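Local coordinates for protein putative enoyl-CoA hydratase/isomerase (PDB 4MI2) that probably isomerises 2-(1,2-epoxy-1,2-dihydrophenyl)acetyl-CoA, a crotonase-family step in the breakdown of phenylacetate, at residues T139-I144 and S150-S155; A7-S12 and L41-A46; I21-P26 and N64-Q69; P210-S215 and Q241-S246. All coordinates share one frame; numbering follows the deposited sequence.

Contact 1: T139-I144 and S150-S155; sequences TAFTGI and SALSAS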
loop_
_atom_site.group_PDB
_atom_site.type_symbol
_atom_site.label_atom_id
_atom_site.label_comp_id
_atom_site.label_asym_id
_atom_site.label_seq_id
_atom_site.Cartn_x
_atom_site.Cartn_y
_atom_site.Cartn_z
ATOM N N THR B 139 -6.559 4.039 17.715
ATOM C CA THR B 139 -5.995 2.747 18.091
ATOM C C THR B 139 -6.076 2.517 19.601
ATOM O O THR B 139 -6.302 1.388 20.050
ATOM C CB THR B 139 -4.545 2.618 17.600
ATOM O OG1 THR B 139 -3.812 3.811 17.907
ATOM C CG2 THR B 139 -4.525 2.396 16.089
ATOM N N ALA B 140 -5.861 3.589 20.366
ATOM C CA ALA B 140 -5.947 3.604 21.841
ATOM C C ALA B 140 -4.868 2.847 22.632
ATOM O O ALA B 140 -4.612 3.190 23.777
ATOM C CB ALA B 140 -7.332 3.160 22.308
ATOM N N PHE B 141 -4.247 1.822 22.059
ATOM C CA PHE B 141 -3.447 0.881 22.868
ATOM C C PHE B 141 -2.266 1.515 23.620
ATOM O O PHE B 141 -2.101 1.300 24.822
ATOM C CB PHE B 141 -2.956 -0.272 21.997
ATOM C CG PHE B 141 -4.069 -1.150 21.457
ATOM C CD1 PHE B 141 -4.378 -1.156 20.106
ATOM C CD2 PHE B 141 -4.795 -1.973 22.302
ATOM C CE1 PHE B 141 -5.394 -1.971 19.612
ATOM C CE2 PHE B 141 -5.818 -2.788 21.817
ATOM C CZ PHE B 141 -6.115 -2.789 20.465
ATOM N N THR B 142 -1.460 2.305 22.909
ATOM C CA THR B 142 -0.235 2.866 23.474
ATOM C C THR B 142 -0.555 3.931 24.499
ATOM O O THR B 142 0.233 4.156 25.417
ATOM C CB THR B 142 0.720 3.438 22.399
ATOM O OG1 THR B 142 0.082 4.498 21.689
ATOM C CG2 THR B 142 1.164 2.350 21.417
ATOM N N GLY B 143 -1.728 4.552 24.356
ATOM C CA GLY B 143 -2.260 5.465 25.362
ATOM C C GLY B 143 -2.258 4.875 26.777
ATOM O O GLY B 143 -2.132 5.622 27.753
ATOM N N ILE B 144 -2.418 3.548 26.889
ATOM C CA ILE B 144 -2.348 2.872 28.192
ATOM C C ILE B 144 -1.218 1.853 28.277
ATOM O O ILE B 144 -1.249 0.945 29.118
ATOM C CB ILE B 144 -3.681 2.194 28.580
ATOM C CG1 ILE B 144 -4.108 1.183 27.514
ATOM C CG2 ILE B 144 -4.762 3.249 28.831
ATOM C CD1 ILE B 144 -5.369 0.440 27.889
ATOM N N SER B 150 -6.271 -7.599 17.829
ATOM C CA SER B 150 -7.387 -7.645 16.887
ATOM C C SER B 150 -6.956 -7.389 15.440
ATOM O O SER B 150 -7.729 -6.840 14.650
ATOM C CB SER B 150 -8.483 -6.658 17.315
ATOM O OG SER B 150 -8.854 -6.891 18.651
ATOM N N ALA B 151 -5.728 -7.804 15.114
ATOM C CA ALA B 151 -5.147 -7.731 13.768
ATOM C C ALA B 151 -4.821 -6.313 13.282
ATOM O O ALA B 151 -4.429 -6.111 12.117
ATOM C CB ALA B 151 -6.035 -8.439 12.760
ATOM N N LEU B 152 -4.928 -5.348 14.188
ATOM C CA LEU B 152 -4.803 -3.936 13.846
ATOM C C LEU B 152 -3.395 -3.549 13.402
ATOM O O LEU B 152 -3.239 -2.616 12.613
ATOM C CB LEU B 152 -5.250 -3.091 15.036
ATOM C CG LEU B 152 -6.028 -1.802 14.828
ATOM C CD1 LEU B 152 -7.118 -1.894 13.766
ATOM C CD2 LEU B 152 -6.622 -1.406 16.170
ATOM N N SER B 153 -2.380 -4.288 13.862
ATOM C CA SER B 153 -0.996 -4.073 13.414
ATOM C C SER B 153 -0.779 -4.455 11.953
ATOM O O SER B 153 0.267 -4.134 11.374
ATOM C CB SER B 153 0.019 -4.815 14.306
ATOM O OG SER B 153 -0.074 -6.227 14.180
ATOM N N ALA B 154 -1.753 -5.156 11.375
ATOM C CA ALA B 154 -1.767 -5.468 9.956
ATOM C C ALA B 154 -2.838 -4.655 9.212
ATOM O O ALA B 154 -2.550 -3.994 8.214
ATOM C CB ALA B 154 -2.008 -6.956 9.761
ATOM N N SER B 155 -4.072 -4.723 9.697
ATOM C CA SER B 155 -5.205 -4.135 9.001
ATOM C C SER B 155 -5.119 -2.608 8.893
ATOM O O SER B 155 -5.471 -2.049 7.864
ATOM C CB SER B 155 -6.522 -4.548 9.667
ATOM O OG SER B 155 -6.586 -4.081 11.005
#
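L152 and F141 meet methyl to ring: CD2 of L152 comes to the rim of the phenyl group, near its plane, and lies 3.7 Å from F141 CE1. The leucine therefore meets C-H bonds and not the pi cloud. F141 sets up this approach with its CG anti to the carbonyl carbon (chi1 -65°), which carries the ring out of the loop toward the start of the next helix. The same L152 methyl has a second, looser neighbour in T139, whose CG2 stands 4.3 Å from L152 CD2. One branch of one leucine thus carries the whole tight part of the contact, all of it buried and dispersive.

Beyond T139 and F141 the loop no longer touches 150-155. T142 turns instead to F169 and the second subunit, A140 and G143 face solvent, and the 3-10 turn leads away from the helix. A151 occupies the N-cap position, and its carbonyl O takes two amides, S155 N at 2.8 Å and A154 N at 2.9 Å. The A151 N and the S153 hydroxyl both bond to E236 of the second subunit, so this helix start is part of the trimer interface.

Within the chain, F169 of helix 162-171 packs on T139, F141 and L152, while L120 and L124 of helix 118-124 cover L152. The contact thus closes the turn between strand 136-138 and helix 152-160 against two further helices.

Contact 2: A7-S12 and L41-A46; sequences AAVAYS and LQALLA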
loop_
_atom_site.group_PDB
_atom_site.type_symbol
_atom_site.label_atom_id
_atom_site.label_comp_id
_atom_site.label_asym_id
_atom_site.label_seq_id
_atom_site.Cartn_x
_atom_site.Cartn_y
_atom_site.Cartn_z
ATOM N N ALA B 7 -28.545 -12.211 23.587
ATOM C CA ALA B 7 -28.979 -10.942 24.249
ATOM C C ALA B 7 -27.947 -9.794 24.079
ATOM O O ALA B 7 -28.318 -8.699 23.649
ATOM C CB ALA B 7 -29.287 -11.199 25.727
ATOM N N ALA B 8 -26.671 -10.042 24.394
ATOM C CA ALA B 8 -25.609 -9.016 24.246
ATOM C C ALA B 8 -25.238 -8.702 22.777
ATOM O O ALA B 8 -24.934 -7.557 22.427
ATOM C CB ALA B 8 -24.365 -9.430 25.019
ATOM N N VAL B 9 -25.243 -9.728 21.934
ATOM C CA VAL B 9 -25.078 -9.555 20.498
ATOM C C VAL B 9 -26.289 -10.175 19.800
ATOM O O VAL B 9 -26.595 -11.336 20.025
ATOM C CB VAL B 9 -23.780 -10.224 20.000
ATOM C CG1 VAL B 9 -23.650 -10.097 18.487
ATOM C CG2 VAL B 9 -22.566 -9.613 20.689
ATOM N N ALA B 10 -26.992 -9.402 18.979
ATOM C CA ALA B 10 -28.153 -9.922 18.252
ATOM C C ALA B 10 -27.705 -10.525 16.933
ATOM O O ALA B 10 -26.871 -9.951 16.235
ATOM C CB ALA B 10 -29.181 -8.824 18.004
ATOM N N TYR B 11 -28.257 -11.686 16.601
ATOM C CA TYR B 11 -27.982 -12.357 15.342
ATOM C C TYR B 11 -29.287 -12.753 14.674
ATOM O O TYR B 11 -30.190 -13.285 15.325
ATOM C CB TYR B 11 -27.134 -13.608 15.580
ATOM C CG TYR B 11 -26.818 -14.386 14.323
ATOM C CD1 TYR B 11 -25.826 -13.962 13.458
ATOM C CD2 TYR B 11 -27.512 -15.551 14.000
ATOM C CE1 TYR B 11 -25.520 -14.669 12.305
ATOM C CE2 TYR B 11 -27.216 -16.272 12.846
ATOM C CZ TYR B 11 -26.214 -15.821 12.001
ATOM O OH TYR B 11 -25.906 -16.512 10.853
ATOM N N SER B 12 -29.382 -12.496 13.374
ATOM C CA SER B 12 -30.498 -12.984 12.559
ATOM C C SER B 12 -30.086 -13.105 11.092
ATOM O O SER B 12 -29.186 -12.402 10.632
ATOM C CB SER B 12 -31.703 -12.044 12.675
ATOM O OG SER B 12 -31.381 -10.757 12.176
ATOM N N LEU B 41 -18.316 -14.172 18.771
ATOM C CA LEU B 41 -17.701 -15.334 18.125
ATOM C C LEU B 41 -18.742 -16.303 17.551
ATOM O O LEU B 41 -18.631 -16.714 16.394
ATOM C CB LEU B 41 -16.775 -16.078 19.088
ATOM C CG LEU B 41 -16.128 -17.377 18.572
ATOM C CD1 LEU B 41 -15.246 -17.081 17.366
ATOM C CD2 LEU B 41 -15.317 -18.067 19.668
ATOM N N GLN B 42 -19.735 -16.666 18.360
ATOM C CA GLN B 42 -20.807 -17.561 17.920
ATOM C C GLN B 42 -21.608 -16.987 16.738
ATOM O O GLN B 42 -21.970 -17.718 15.815
ATOM C CB GLN B 42 -21.748 -17.872 19.091
ATOM N N ALA B 43 -21.877 -15.684 16.764
ATOM C CA ALA B 43 -22.584 -15.033 15.659
ATOM C C ALA B 43 -21.755 -15.069 14.363
ATOM O O ALA B 43 -22.291 -15.396 13.293
ATOM C CB ALA B 43 -22.962 -13.603 16.014
ATOM N N LEU B 44 -20.465 -14.749 14.454
ATOM C CA LEU B 44 -19.577 -14.806 13.282
ATOM C C LEU B 44 -19.405 -16.238 12.745
ATOM O O LEU B 44 -19.411 -16.462 11.528
ATOM C CB LEU B 44 -18.203 -14.198 13.601
ATOM C CG LEU B 44 -18.188 -12.694 13.891
ATOM C CD1 LEU B 44 -16.914 -12.295 14.622
ATOM C CD2 LEU B 44 -18.353 -11.876 12.614
ATOM N N LEU B 45 -19.254 -17.206 13.639
ATOM C CA LEU B 45 -19.185 -18.605 13.205
ATOM C C LEU B 45 -20.495 -19.053 12.525
ATOM O O LEU B 45 -20.465 -19.722 11.496
ATOM C CB LEU B 45 -18.819 -19.530 14.370
ATOM C CG LEU B 45 -17.388 -19.379 14.900
ATOM C CD1 LEU B 45 -17.173 -20.250 16.132
ATOM C CD2 LEU B 45 -16.362 -19.713 13.830
ATOM N N ALA B 46 -21.639 -18.670 13.086
ATOM C CA ALA B 46 -22.928 -19.021 12.493
ATOM C C ALA B 46 -23.008 -18.442 11.082
ATOM O O ALA B 46 -23.289 -19.160 10.129
ATOM C CB ALA B 46 -24.070 -18.507 13.350
#
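Y11 reaches from the edge strand 9-13 across the flank of helix 34-49, its ring spanning almost one helical turn from A43 to A46. With CG anti to the backbone N (chi1 179°), the phenol extends toward the helix, and its near and far ends find different partners. At the near end, CD1 of Y11 lies 3.9 Å from A43 CB, while the neighbouring Y11 CE1 is 3.5 Å from A43 O. At the far end, CZ and OH of Y11 both lie 3.7 Å from A46 CB. The A43 carbonyl and the A46 methyl both approach the ring obliquely.

V9, two residues earlier on the same side of the strand, adds a looser touch, its CG1 4.3 Å from A43 CB. Strand and helix segments run nearly parallel, 16° apart, with their axes 8.9 Å from each other at the closest. I21 of the adjacent strand packs on both V9 and L44, extending the layer inward, and E39 of the same helix accepts a hydrogen bond from V9 N.

Between the two segments no hydrogen bond forms. The chemistry is largely apolar, ring against alanine methyls, with the carbonyl O of A43 set beside an aromatic C-H; it implies cohesion mainly by dispersion, with little directional demand, at a partly buried margin of the sheet.

Contact 3: I21-P26 and N64-Q69; sequences IVLDRP and NFCVGQ
L23 closes strand 18-23 of the crotonase fold by pushing its CD1 methyl into the loop 64-69, which follows strand 55-60. In relatives, a backbone N-H of this loop contributes to the oxyanion hole that receives the thioester carbonyl, and the loop probably has the same task here.

The apolar contacts all converge on that one methyl. CD1 of L23 sits over a face of the phenyl ring of F65, 4.4 Å from F65 CZ, and 4.0 Å from C66 CB. Its shortest approach is to backbone, with L23 CD1 3.5 Å from F65 O. With CG of L23 anti to the carbonyl carbon (chi1 -51°) and CD1 extended beyond it, the methyl is carried to the loop. F65, by contrast, starts out away from the strand, and the ring turns back until its end lies beneath the leucine; A60 touches both side chains.

Hydrogen bonds and charges lie around this apolar centre. N30 acts as a brace between the two segments: its OD1 accepts from R25 N and its ND2 donates to N64 O. The amide of N64 is engaged at both ends, by A114 N and S29 OG. R25 forms a salt bridge with D70, just past the loop, so an ionic link joins the strand end to the same region. Q69 OE1 is gripped by Y93 OH and K37 NZ.

Inside the loop itself, C66 carries SG anti to the main-chain nitrogen (chi1 -176°), and G68 N donates to C66 SG over 3.5 Å at an N-H...S angle of 153°.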
loop_
_atom_site.group_PDB
_atom_site.type_symbol
_atom_site.label_atom_id
_atom_site.label_comp_id
_atom_site.label_asym_id
_atom_site.label_seq_id
_atom_site.Cartn_x
_atom_site.Cartn_y
_atom_site.Cartn_z
ATOM N N ILE B 21 -25.467 -8.887 12.365
ATOM C CA ILE B 21 -24.804 -9.014 13.660
ATOM C C ILE B 21 -24.821 -7.635 14.318
ATOM O O ILE B 21 -24.221 -6.690 13.800
ATOM C CB ILE B 21 -23.347 -9.508 13.509
ATOM C CG1 ILE B 21 -23.307 -10.847 12.755
ATOM C CG2 ILE B 21 -22.670 -9.643 14.879
ATOM C CD1 ILE B 21 -21.907 -11.378 12.505
ATOM N N VAL B 22 -25.529 -7.505 15.441
ATOM C CA VAL B 22 -25.634 -6.218 16.123
ATOM C C VAL B 22 -25.044 -6.283 17.526
ATOM O O VAL B 22 -25.472 -7.093 18.359
ATOM C CB VAL B 22 -27.096 -5.719 16.214
ATOM C CG1 VAL B 22 -27.143 -4.278 16.734
ATOM C CG2 VAL B 22 -27.787 -5.833 14.856
ATOM N N LEU B 23 -24.067 -5.412 17.779
ATOM C CA LEU B 23 -23.548 -5.201 19.126
ATOM C C LEU B 23 -24.630 -4.458 19.903
ATOM O O LEU B 23 -25.085 -3.402 19.469
ATOM C CB LEU B 23 -22.247 -4.383 19.089
ATOM C CG LEU B 23 -21.154 -4.885 18.141
ATOM C CD1 LEU B 23 -19.899 -4.042 18.277
ATOM C CD2 LEU B 23 -20.837 -6.351 18.386
ATOM N N ASP B 24 -25.058 -5.024 21.030
ATOM C CA ASP B 24 -26.234 -4.534 21.745
ATOM C C ASP B 24 -25.975 -4.423 23.249
ATOM O O ASP B 24 -26.700 -4.969 24.073
ATOM C CB ASP B 24 -27.420 -5.457 21.456
ATOM C CG ASP B 24 -28.771 -4.805 21.720
ATOM O OD1 ASP B 24 -28.871 -3.565 21.862
ATOM O OD2 ASP B 24 -29.760 -5.551 21.754
ATOM N N ARG B 25 -24.923 -3.691 23.583
ATOM C CA ARG B 25 -24.623 -3.323 24.951
ATOM C C ARG B 25 -24.455 -1.796 24.984
ATOM O O ARG B 25 -23.412 -1.289 25.406
ATOM C CB ARG B 25 -23.355 -4.050 25.403
ATOM C CG ARG B 25 -23.182 -4.113 26.903
ATOM C CD ARG B 25 -21.802 -4.624 27.300
ATOM N NE ARG B 25 -21.584 -4.461 28.737
ATOM C CZ ARG B 25 -20.399 -4.346 29.328
ATOM N NH1 ARG B 25 -19.269 -4.373 28.617
ATOM N NH2 ARG B 25 -20.339 -4.201 30.649
ATOM N N PRO B 26 -25.488 -1.055 24.523
ATOM C CA PRO B 26 -25.378 0.403 24.377
ATOM C C PRO B 26 -25.022 1.137 25.667
ATOM O O PRO B 26 -24.362 2.167 25.613
ATOM C CB PRO B 26 -26.774 0.823 23.901
ATOM C CG PRO B 26 -27.682 -0.296 24.297
ATOM C CD PRO B 26 -26.840 -1.532 24.186
ATOM N N ASN B 64 -22.281 4.753 20.120
ATOM C CA ASN B 64 -20.907 4.358 19.810
ATOM C C ASN B 64 -20.773 2.922 19.331
ATOM O O ASN B 64 -21.290 1.999 19.964
ATOM C CB ASN B 64 -20.026 4.595 21.031
ATOM C CG ASN B 64 -19.987 6.067 21.438
ATOM O OD1 ASN B 64 -19.773 6.951 20.603
ATOM N ND2 ASN B 64 -20.200 6.333 22.716
ATOM N N PHE B 65 -20.072 2.734 18.214
ATOM C CA PHE B 65 -19.908 1.405 17.619
ATOM C C PHE B 65 -19.311 0.428 18.634
ATOM O O PHE B 65 -19.920 -0.593 18.960
ATOM C CB PHE B 65 -19.022 1.479 16.360
ATOM C CG PHE B 65 -18.746 0.139 15.729
ATOM C CD1 PHE B 65 -19.693 -0.474 14.924
ATOM C CD2 PHE B 65 -17.545 -0.513 15.949
ATOM C CE1 PHE B 65 -19.447 -1.712 14.358
ATOM C CE2 PHE B 65 -17.288 -1.742 15.382
ATOM C CZ PHE B 65 -18.242 -2.348 14.588
ATOM N N CYS B 66 -18.114 0.746 19.125
ATOM C CA CYS B 66 -17.413 -0.134 20.057
ATOM C C CYS B 66 -16.160 0.536 20.617
ATOM O O CYS B 66 -15.234 0.852 19.873
ATOM C CB CYS B 66 -17.021 -1.439 19.356
ATOM S SG CYS B 66 -16.237 -2.653 20.439
ATOM N N VAL B 67 -16.129 0.727 21.934
ATOM C CA VAL B 67 -14.976 1.336 22.585
ATOM C C VAL B 67 -13.879 0.335 22.930
ATOM O O VAL B 67 -12.890 0.711 23.548
ATOM C CB VAL B 67 -15.344 2.157 23.851
ATOM C CG1 VAL B 67 -16.272 3.305 23.483
ATOM C CG2 VAL B 67 -15.933 1.279 24.961
ATOM N N GLY B 68 -14.035 -0.928 22.526
ATOM C CA GLY B 68 -13.006 -1.943 22.756
ATOM C C GLY B 68 -13.203 -2.701 24.057
ATOM O O GLY B 68 -14.323 -2.797 24.564
ATOM N N GLN B 69 -12.110 -3.240 24.595
ATOM C CA GLN B 69 -12.139 -4.079 25.798
ATOM C C GLN B 69 -12.916 -3.437 26.944
ATOM O O GLN B 69 -12.795 -2.235 27.199
ATOM C CB GLN B 69 -10.699 -4.365 26.258
ATOM C CG GLN B 69 -10.561 -5.023 27.626
ATOM C CD GLN B 69 -11.224 -6.380 27.705
ATOM O OE1 GLN B 69 -11.137 -7.186 26.767
ATOM N NE2 GLN B 69 -11.870 -6.659 28.838
#

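Contact 4: P210-S215 and Q241-S246; sequences PTAAFS and QRLGAS
L243 drives both of its methyls against the first turn of helix 211-223. CD2 of L243 rests on the backbone where A212 joins A213, 3.6 Å from A213 N, and 4.1 Å from A212 CB. CD1 of L243 takes the neighbouring place, 3.8 Å from A213 CA. Both branches thus rest on A213, CD2 reaching back to A212, at a point where small alanines let the backbone come close. L243 has CG anti to its carbonyl carbon (chi1 -70°), directing the fork toward the other helix.

In the next shell, L243 O accepts twice from S246: from OG at 2.6 Å, in the carbonyl plane and on a lone pair, and from the backbone N at 3.1 Å. S246 is also the N-cap of helix 247-257, so one serine links the close of helix 229-244 to the start of the next. Across the contact, T211 O accepts from S215 N within the first helical turn. R242 adds a salt bridge to E216 farther along helix 211-223.

Outermost stands the third subunit, where A147 packs on L243 and G145 on A213. Helices packed together in the C-terminal part of the chain and meeting a neighbouring subunit are characteristic of the trimeric crotonase fold.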
loop_
_atom_site.group_PDB
_atom_site.type_symbol
_atom_site.label_atom_id
_atom_site.label_comp_id
_atom_site.label_asym_id
_atom_site.label_seq_id
_atom_site.Cartn_x
_atom_site.Cartn_y
_atom_site.Cartn_z
ATOM N N PRO B 210 -24.117 -11.927 -7.474
ATOM C CA PRO B 210 -23.481 -13.203 -7.783
ATOM C C PRO B 210 -22.550 -13.671 -6.665
ATOM O O PRO B 210 -21.337 -13.517 -6.741
ATOM C CB PRO B 210 -22.728 -12.910 -9.084
ATOM C CG PRO B 210 -22.478 -11.432 -9.060
ATOM C CD PRO B 210 -23.646 -10.833 -8.345
ATOM N N THR B 211 -23.146 -14.258 -5.635
ATOM C CA THR B 211 -22.453 -14.581 -4.396
ATOM C C THR B 211 -21.206 -15.446 -4.606
ATOM O O THR B 211 -20.198 -15.241 -3.916
ATOM C CB THR B 211 -23.424 -15.273 -3.420
ATOM O OG1 THR B 211 -24.582 -14.446 -3.249
ATOM C CG2 THR B 211 -22.762 -15.535 -2.039
ATOM N N ALA B 212 -21.262 -16.398 -5.543
ATOM C CA ALA B 212 -20.108 -17.257 -5.817
ATOM C C ALA B 212 -18.965 -16.457 -6.428
ATOM O O ALA B 212 -17.804 -16.663 -6.091
ATOM C CB ALA B 212 -20.477 -18.413 -6.723
ATOM N N ALA B 213 -19.305 -15.544 -7.327
ATOM C CA ALA B 213 -18.330 -14.643 -7.898
ATOM C C ALA B 213 -17.734 -13.731 -6.825
ATOM O O ALA B 213 -16.531 -13.531 -6.779
ATOM C CB ALA B 213 -18.965 -13.823 -9.012
ATOM N N PHE B 214 -18.572 -13.206 -5.941
ATOM C CA PHE B 214 -18.087 -12.341 -4.870
ATOM C C PHE B 214 -17.104 -13.075 -3.962
ATOM O O PHE B 214 -16.054 -12.532 -3.596
ATOM C CB PHE B 214 -19.256 -11.778 -4.044
ATOM C CG PHE B 214 -20.084 -10.739 -4.763
ATOM C CD1 PHE B 214 -21.399 -10.510 -4.378
ATOM C CD2 PHE B 214 -19.549 -9.960 -5.798
ATOM C CE1 PHE B 214 -22.175 -9.548 -5.005
ATOM C CE2 PHE B 214 -20.328 -8.993 -6.435
ATOM C CZ PHE B 214 -21.643 -8.792 -6.038
ATOM N N SER B 215 -17.456 -14.303 -3.606
ATOM C CA SER B 215 -16.598 -15.124 -2.765
ATOM C C SER B 215 -15.254 -15.418 -3.438
ATOM O O SER B 215 -14.199 -15.294 -2.796
ATOM C CB SER B 215 -17.316 -16.419 -2.373
ATOM O OG SER B 215 -18.497 -16.118 -1.648
ATOM N N GLN B 241 -12.671 -20.188 -14.554
ATOM C CA GLN B 241 -13.205 -21.403 -15.170
ATOM C C GLN B 241 -14.370 -21.931 -14.341
ATOM O O GLN B 241 -15.386 -22.341 -14.892
ATOM C CB GLN B 241 -12.110 -22.469 -15.339
ATOM C CG GLN B 241 -12.472 -23.646 -16.244
ATOM C CD GLN B 241 -12.280 -23.362 -17.732
ATOM O OE1 GLN B 241 -13.114 -22.700 -18.363
ATOM N NE2 GLN B 241 -11.191 -23.894 -18.313
ATOM N N ARG B 242 -14.229 -21.891 -13.016
ATOM C CA ARG B 242 -15.293 -22.331 -12.105
ATOM C C ARG B 242 -16.554 -21.455 -12.207
ATOM O O ARG B 242 -17.690 -21.955 -12.124
ATOM C CB ARG B 242 -14.803 -22.323 -10.662
ATOM C CG ARG B 242 -13.871 -23.463 -10.288
ATOM C CD ARG B 242 -13.666 -23.526 -8.776
ATOM N NE ARG B 242 -12.986 -22.346 -8.235
ATOM C CZ ARG B 242 -11.659 -22.182 -8.165
ATOM N NH1 ARG B 242 -10.826 -23.117 -8.609
ATOM N NH2 ARG B 242 -11.158 -21.065 -7.646
ATOM N N LEU B 243 -16.347 -20.151 -12.380
ATOM C CA LEU B 243 -17.456 -19.203 -12.499
ATOM C C LEU B 243 -18.079 -19.230 -13.885
ATOM O O LEU B 243 -19.264 -18.949 -14.029
ATOM C CB LEU B 243 -16.987 -17.786 -12.162
ATOM C CG LEU B 243 -16.661 -17.600 -10.687
ATOM C CD1 LEU B 243 -15.998 -16.252 -10.455
ATOM C CD2 LEU B 243 -17.925 -17.753 -9.852
ATOM N N GLY B 244 -17.279 -19.579 -14.891
ATOM C CA GLY B 244 -17.742 -19.666 -16.261
ATOM C C GLY B 244 -18.833 -20.702 -16.432
ATOM O O GLY B 244 -19.673 -20.581 -17.315
ATOM N N ALA B 245 -18.809 -21.721 -15.581
ATOM C CA ALA B 245 -19.777 -22.808 -15.625
ATOM C C ALA B 245 -20.927 -22.621 -14.636
ATOM O O ALA B 245 -21.815 -23.470 -14.577
ATOM C CB ALA B 245 -19.073 -24.134 -15.354
ATOM N N SER B 246 -20.913 -21.529 -13.867
ATOM C CA SER B 246 -21.966 -21.255 -12.881
ATOM C C SER B 246 -23.285 -20.815 -13.529
ATOM O O SER B 246 -23.297 -20.266 -14.627
ATOM C CB SER B 246 -21.504 -20.183 -11.869
ATOM O OG SER B 246 -21.372 -18.904 -12.473
#

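Overall arrangement
Contacts 2 and 3 form one block on the main sheet: their centres are 13 Å apart, and strands 9-13 and 18-23 pair through A10 N, 2.8 Å from V22 O, and A8 O, 2.9 Å from D24 N. Contact 1, centred about 17 Å from contact 3, comes within about 6 Å of it at the nearest atoms; by family analogy the region between them probably borders the CoA thioester pocket. Contact 4 lies apart, its centre about 36 Å from that of contact 1. Between subunits the two regions do meet: T142 of contact 1 packs on F214 of the second subunit, a residue of that copy's contact 4.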